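Local coordinates for A1 protein (Enterobacteria phage Qbeta, PDB 3RLK), which is a minor, read-through form of the phage coat protein, whose C-terminal extension folds into a separate domain, probably carried on the virion surface, at residues A[28-33]-A[61-66]; A[153-158]-A[187-192]. All blocks are in the same frame, centred on the assembly; numbering follows the deposited sequence.

Interaction 1: A[28-33]-A[61-66]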
loop_
_atom_site.group_PDB
_atom_site.type_symbol
_atom_site.label_atom_id
_atom_site.label_comp_id
_atom_site.label_asym_id
_atom_site.label_seq_id
_atom_site.Cartn_x
_atom_site.Cartn_y
_atom_site.Cartn_z
ATOM N N TYR A 28 2.178 -12.486 -9.494
ATOM C CA TYR A 28 3.245 -12.316 -8.483
ATOM C C TYR A 28 2.616 -12.570 -7.106
ATOM O O TYR A 28 1.674 -11.863 -6.677
ATOM C CB TYR A 28 3.756 -10.886 -8.577
ATOM C CG TYR A 28 4.791 -10.524 -7.534
ATOM C CD1 TYR A 28 4.468 -9.704 -6.429
ATOM C CD2 TYR A 28 6.099 -10.964 -7.666
ATOM C CE1 TYR A 28 5.379 -9.326 -5.497
ATOM C CE2 TYR A 28 7.077 -10.580 -6.698
ATOM C CZ TYR A 28 6.737 -9.752 -5.640
ATOM O OH TYR A 28 7.745 -9.465 -4.743
ATOM N N THR A 29 3.154 -13.556 -6.392
ATOM C CA THR A 29 2.684 -13.870 -5.031
ATOM C C THR A 29 3.138 -12.799 -4.046
ATOM O O THR A 29 4.338 -12.432 -4.044
ATOM C CB THR A 29 3.315 -15.177 -4.537
ATOM O OG1 THR A 29 2.986 -16.263 -5.439
ATOM C CG2 THR A 29 2.796 -15.505 -3.188
ATOM N N CYS A 30 2.193 -12.255 -3.280
ATOM C CA CYS A 30 2.505 -11.283 -2.251
ATOM C C CYS A 30 3.591 -11.875 -1.343
ATOM O O CYS A 30 3.432 -12.986 -0.807
ATOM C CB CYS A 30 1.275 -10.972 -1.414
ATOM S SG CYS A 30 1.595 -9.652 -0.279
ATOM N N PRO A 31 4.718 -11.194 -1.217
ATOM C CA PRO A 31 5.870 -11.780 -0.576
ATOM C C PRO A 31 5.898 -11.649 0.948
ATOM O O PRO A 31 6.855 -12.064 1.581
ATOM C CB PRO A 31 7.031 -10.997 -1.206
ATOM C CG PRO A 31 6.509 -9.740 -1.575
ATOM C CD PRO A 31 5.017 -9.821 -1.719
ATOM N N PHE A 32 4.851 -11.098 1.538
ATOM C CA PHE A 32 4.713 -11.032 2.978
ATOM C C PHE A 32 3.454 -11.743 3.378
ATOM O O PHE A 32 2.595 -12.019 2.512
ATOM C CB PHE A 32 4.651 -9.576 3.441
ATOM C CG PHE A 32 5.905 -8.813 3.125
ATOM C CD1 PHE A 32 7.048 -8.984 3.887
ATOM C CD2 PHE A 32 5.949 -7.961 2.011
ATOM C CE1 PHE A 32 8.255 -8.334 3.556
ATOM C CE2 PHE A 32 7.128 -7.323 1.653
ATOM C CZ PHE A 32 8.293 -7.486 2.465
ATOM N N ALA A 33 3.391 -12.111 4.664
ATOM C CA ALA A 33 2.225 -12.781 5.185
ATOM C C ALA A 33 0.995 -11.919 4.932
ATOM O O ALA A 33 0.988 -10.647 5.048
ATOM C CB ALA A 33 2.379 -13.036 6.675
ATOM N N ARG A 61 -1.353 -15.549 -1.673
ATOM C CA ARG A 61 -2.210 -15.251 -2.846
ATOM C C ARG A 61 -1.357 -14.515 -3.865
ATOM O O ARG A 61 -0.376 -13.885 -3.479
ATOM C CB ARG A 61 -3.384 -14.338 -2.424
ATOM C CG ARG A 61 -4.535 -15.115 -1.730
ATOM C CD ARG A 61 -5.517 -14.258 -0.994
ATOM N NE ARG A 61 -6.470 -15.122 -0.284
ATOM C CZ ARG A 61 -7.748 -14.803 -0.025
ATOM N NH1 ARG A 61 -8.250 -13.603 -0.403
ATOM N NH2 ARG A 61 -8.551 -15.704 0.583
ATOM N N GLU A 62 -1.790 -14.512 -5.126
ATOM C CA GLU A 62 -1.102 -13.785 -6.233
ATOM C C GLU A 62 -1.853 -12.516 -6.714
ATOM O O GLU A 62 -3.049 -12.558 -6.938
ATOM C CB GLU A 62 -0.982 -14.723 -7.432
ATOM C CG GLU A 62 0.012 -15.824 -7.222
ATOM C CD GLU A 62 -0.052 -16.861 -8.401
ATOM O OE1 GLU A 62 -1.173 -17.123 -8.947
ATOM O OE2 GLU A 62 1.029 -17.412 -8.767
ATOM N N PHE A 63 -1.120 -11.400 -6.885
ATOM C CA PHE A 63 -1.561 -10.263 -7.708
ATOM C C PHE A 63 -1.493 -10.613 -9.206
ATOM O O PHE A 63 -0.708 -11.478 -9.641
ATOM C CB PHE A 63 -0.644 -9.048 -7.481
ATOM C CG PHE A 63 -0.501 -8.663 -6.033
ATOM C CD1 PHE A 63 -1.554 -8.008 -5.352
ATOM C CD2 PHE A 63 0.677 -8.885 -5.343
ATOM C CE1 PHE A 63 -1.400 -7.564 -4.007
ATOM C CE2 PHE A 63 0.837 -8.480 -4.024
ATOM C CZ PHE A 63 -0.162 -7.839 -3.326
ATOM N N ASP A 64 -2.362 -9.959 -9.992
ATOM C CA ASP A 64 -2.437 -10.222 -11.425
ATOM C C ASP A 64 -1.559 -9.198 -12.144
ATOM O O ASP A 64 -2.018 -8.511 -13.066
ATOM C CB ASP A 64 -3.884 -10.074 -11.881
ATOM C CG ASP A 64 -4.787 -11.179 -11.344
ATOM O OD1 ASP A 64 -4.305 -12.331 -11.173
ATOM O OD2 ASP A 64 -5.999 -10.910 -11.166
ATOM N N VAL A 65 -0.342 -9.036 -11.653
ATOM C CA VAL A 65 0.723 -8.336 -12.422
ATOM C C VAL A 65 1.971 -9.157 -12.251
ATOM O O VAL A 65 2.071 -9.848 -11.183
ATOM C CB VAL A 65 1.041 -6.895 -11.900
ATOM C CG1 VAL A 65 -0.019 -5.973 -12.253
ATOM C CG2 VAL A 65 1.343 -6.854 -10.359
ATOM N N ALA A 66 2.908 -9.092 -13.230
ATOM C CA ALA A 66 4.280 -9.645 -13.056
ATOM C C ALA A 66 5.087 -8.625 -12.268
ATOM O O ALA A 66 4.872 -7.411 -12.391
ATOM C CB ALA A 66 5.011 -9.949 -14.391
HETATM O O HOH W 1 0.556 -13.975 -0.382
#
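Y28 and F63 face each other as an antiparallel hydrogen-bonded pair, and their two backbone bonds fix the register of 28-33 against 61-66. F63 N donates a hydrogen bond to Y28 O over 2.8 Å, while Y28 N to F63 O is longer at 3.1 Å; in both the donor stands above the carbonyl plane, so neither uses a lone pair squarely. A third bond, C30 N to R61 O at 3.0 Å, runs nearly along the C=O axis (165°). Both aromatic side chains leave the same face and lie side by side. CG of Y28 is anti to its backbone N (chi1 176°), and F63 brings CD2 to the edge of the tyrosine ring, 4.0 Å from Y28 CD1. C30 CB lies 3.6 Å from F63 CE2, with C30 SG set obliquely to the same ring, 5.0 Å from its centroid, a sulfur-aromatic contact. On the other face T29 OG1 touches the aliphatic CG of E62 at 3.5 Å. Water 1 accepts from R61 N and donates to C30 O, bridging the two segments just past the paired residues. Outside the pair, the Y28 hydroxyl has V188 as partner, R61 NH1 reaches I138 O, and D64 OD1 forms a salt bridge with K27 NZ. The inverse gamma turn at D64 keeps V65 O 3.3 Å from Y28 CB, beside a short two-stranded antiparallel sheet, 28-29 with 62-63.

Interaction 2: A[153-158]-A[187-192]; sequences DGVIVG and IVVPRA
V155, V157, I187 and V189 form the apolar centre. I187 holds CG1 in the crowded position between backbone N and carbonyl carbon (chi1 63°), which sets CG1 3.9 Å from V155 CB; with chi2 near anti, CD1 comes 4.0 Å from V157 CG2. V189 has CG1 in the same crowded position, 3.8 Å from V155 CG2, the two side chains crossing obliquely. In the backbone, V155 and I187 form an antiparallel hydrogen-bonded pair: V155 N to I187 O and I187 N to V155 O are both 2.8 Å, in the carbonyl plane and close to straight (168° and 166°). This joins an outermost strand, 183-188, to the middle strand, 154-159, of a three-stranded antiparallel sheet completed by 96-98. G154 pairs with V188 without hydrogen bonds, its CA 3.3 Å from I187 O. Past the strand end, V189 N still donates to D153 O, nearly along the C=O axis. At the polar edge, water 2 donates to D153 OD2 and V189 O, while D153 OD1 bonds to Y85 OH. R191 NH1 stays 4.0 Å from D153 OD2, beyond a salt bridge, by charge alone: the oxygen lies well out of the guanidinium plane.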
loop_
_atom_site.group_PDB
_atom_site.type_symbol
_atom_site.label_atom_id
_atom_site.label_comp_id
_atom_site.label_asym_id
_atom_site.label_seq_id
_atom_site.Cartn_x
_atom_site.Cartn_y
_atom_site.Cartn_z
ATOM N N ASP A 153 12.974 -4.647 2.359
ATOM C CA ASP A 153 12.928 -3.931 1.079
ATOM C C ASP A 153 11.512 -3.982 0.426
ATOM O O ASP A 153 11.355 -4.129 -0.817
ATOM C CB ASP A 153 13.914 -4.532 0.097
ATOM C CG ASP A 153 15.347 -4.386 0.551
ATOM O OD1 ASP A 153 15.609 -3.519 1.420
ATOM O OD2 ASP A 153 16.142 -5.164 -0.012
ATOM N N GLY A 154 10.499 -3.884 1.276
ATOM C CA GLY A 154 9.097 -3.951 0.823
ATOM C C GLY A 154 8.655 -2.627 0.259
ATOM O O GLY A 154 8.991 -1.562 0.811
ATOM N N VAL A 155 7.907 -2.674 -0.853
ATOM C CA VAL A 155 7.297 -1.491 -1.434
ATOM C C VAL A 155 5.797 -1.741 -1.741
ATOM O O VAL A 155 5.394 -2.801 -2.291
ATOM C CB VAL A 155 8.052 -1.167 -2.756
ATOM C CG1 VAL A 155 7.532 0.082 -3.439
ATOM C CG2 VAL A 155 9.506 -1.021 -2.468
ATOM N N ILE A 156 4.997 -0.747 -1.359
ATOM C CA ILE A 156 3.594 -0.743 -1.734
ATOM C C ILE A 156 3.555 0.132 -3.004
ATOM O O ILE A 156 3.892 1.361 -2.957
ATOM C CB ILE A 156 2.708 -0.106 -0.638
ATOM C CG1 ILE A 156 2.902 -0.815 0.728
ATOM C CG2 ILE A 156 1.208 -0.172 -1.055
ATOM C CD1 ILE A 156 2.514 0.004 1.934
ATOM N N VAL A 157 3.051 -0.489 -4.065
ATOM C CA VAL A 157 2.989 0.153 -5.382
ATOM C C VAL A 157 1.555 0.523 -5.704
ATOM O O VAL A 157 0.685 -0.317 -5.812
ATOM C CB VAL A 157 3.566 -0.745 -6.535
ATOM C CG1 VAL A 157 3.603 0.074 -7.839
ATOM C CG2 VAL A 157 5.010 -1.199 -6.227
ATOM N N GLY A 158 1.327 1.809 -5.884
ATOM C CA GLY A 158 0.039 2.259 -6.398
ATOM C C GLY A 158 0.109 2.796 -7.831
ATOM O O GLY A 158 1.142 2.712 -8.483
ATOM N N ILE A 187 5.423 -5.408 -3.176
ATOM C CA ILE A 187 6.549 -6.184 -3.713
ATOM C C ILE A 187 7.753 -6.118 -2.789
ATOM O O ILE A 187 7.823 -5.233 -1.914
ATOM C CB ILE A 187 6.997 -5.698 -5.179
ATOM C CG1 ILE A 187 7.500 -4.249 -5.072
ATOM C CG2 ILE A 187 5.776 -5.682 -6.120
ATOM C CD1 ILE A 187 8.114 -3.697 -6.418
ATOM N N VAL A 188 8.701 -7.023 -3.052
ATOM C CA VAL A 188 10.082 -6.835 -2.612
ATOM C C VAL A 188 10.919 -6.288 -3.815
ATOM O O VAL A 188 11.069 -6.956 -4.837
ATOM C CB VAL A 188 10.678 -8.117 -1.978
ATOM C CG1 VAL A 188 12.180 -7.896 -1.698
ATOM C CG2 VAL A 188 9.988 -8.476 -0.593
ATOM N N VAL A 189 11.369 -5.026 -3.744
ATOM C CA VAL A 189 12.099 -4.480 -4.911
ATOM C C VAL A 189 13.485 -5.148 -5.043
ATOM O O VAL A 189 14.282 -5.124 -4.097
ATOM C CB VAL A 189 12.163 -2.944 -4.901
ATOM C CG1 VAL A 189 12.871 -2.431 -3.652
ATOM C CG2 VAL A 189 12.801 -2.388 -6.190
ATOM N N PRO A 190 13.786 -5.737 -6.208
ATOM C CA PRO A 190 15.155 -6.344 -6.408
ATOM C C PRO A 190 16.292 -5.349 -6.323
ATOM O O PRO A 190 16.188 -4.209 -6.794
ATOM C CB PRO A 190 15.129 -6.881 -7.835
ATOM C CG PRO A 190 13.631 -6.952 -8.175
ATOM C CD PRO A 190 12.995 -5.779 -7.445
ATOM N N ARG A 191 17.393 -5.804 -5.732
ATOM C CA ARG A 191 18.659 -5.055 -5.841
ATOM C C ARG A 191 19.161 -4.942 -7.249
ATOM O O ARG A 191 18.900 -5.808 -8.064
ATOM C CB ARG A 191 19.733 -5.722 -5.011
ATOM C CG ARG A 191 19.491 -5.443 -3.544
ATOM C CD ARG A 191 20.293 -6.399 -2.620
ATOM N NE ARG A 191 19.855 -7.794 -2.707
ATOM C CZ ARG A 191 19.290 -8.437 -1.669
ATOM N NH1 ARG A 191 19.148 -7.810 -0.521
ATOM N NH2 ARG A 191 18.923 -9.689 -1.784
ATOM N N ALA A 192 19.937 -3.895 -7.519
ATOM C CA ALA A 192 20.541 -3.790 -8.841
ATOM C C ALA A 192 21.980 -3.292 -8.710
ATOM O O ALA A 192 22.647 -3.446 -7.655
ATOM C CB ALA A 192 19.705 -2.889 -9.746
ATOM O OXT ALA A 192 22.530 -2.723 -9.658
HETATM O O HOH W 2 15.624 -6.526 -2.234
#

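From the N terminus, 28-33 is met first, and interaction 1 closes when the chain returns at 61-66, after 27 intervening residues that include strands 34-38, 40-42 and 52-58 of the mixed sheet. Interaction 2 opens only at 153-158 and closes at 187-192, the C-terminal end of the chain, so the two loops follow in series and neither encloses nor crosses the other. Their centres are nevertheless about 12 Å apart and they touch directly: Y28 OH lies 3.1 Å from V188 N, a probable hydrogen bond, and F32 CZ packs 3.6 Å from V188 CG2. The two-stranded sheet is thereby joined to strand 183-188, at one side of the three-stranded sheet.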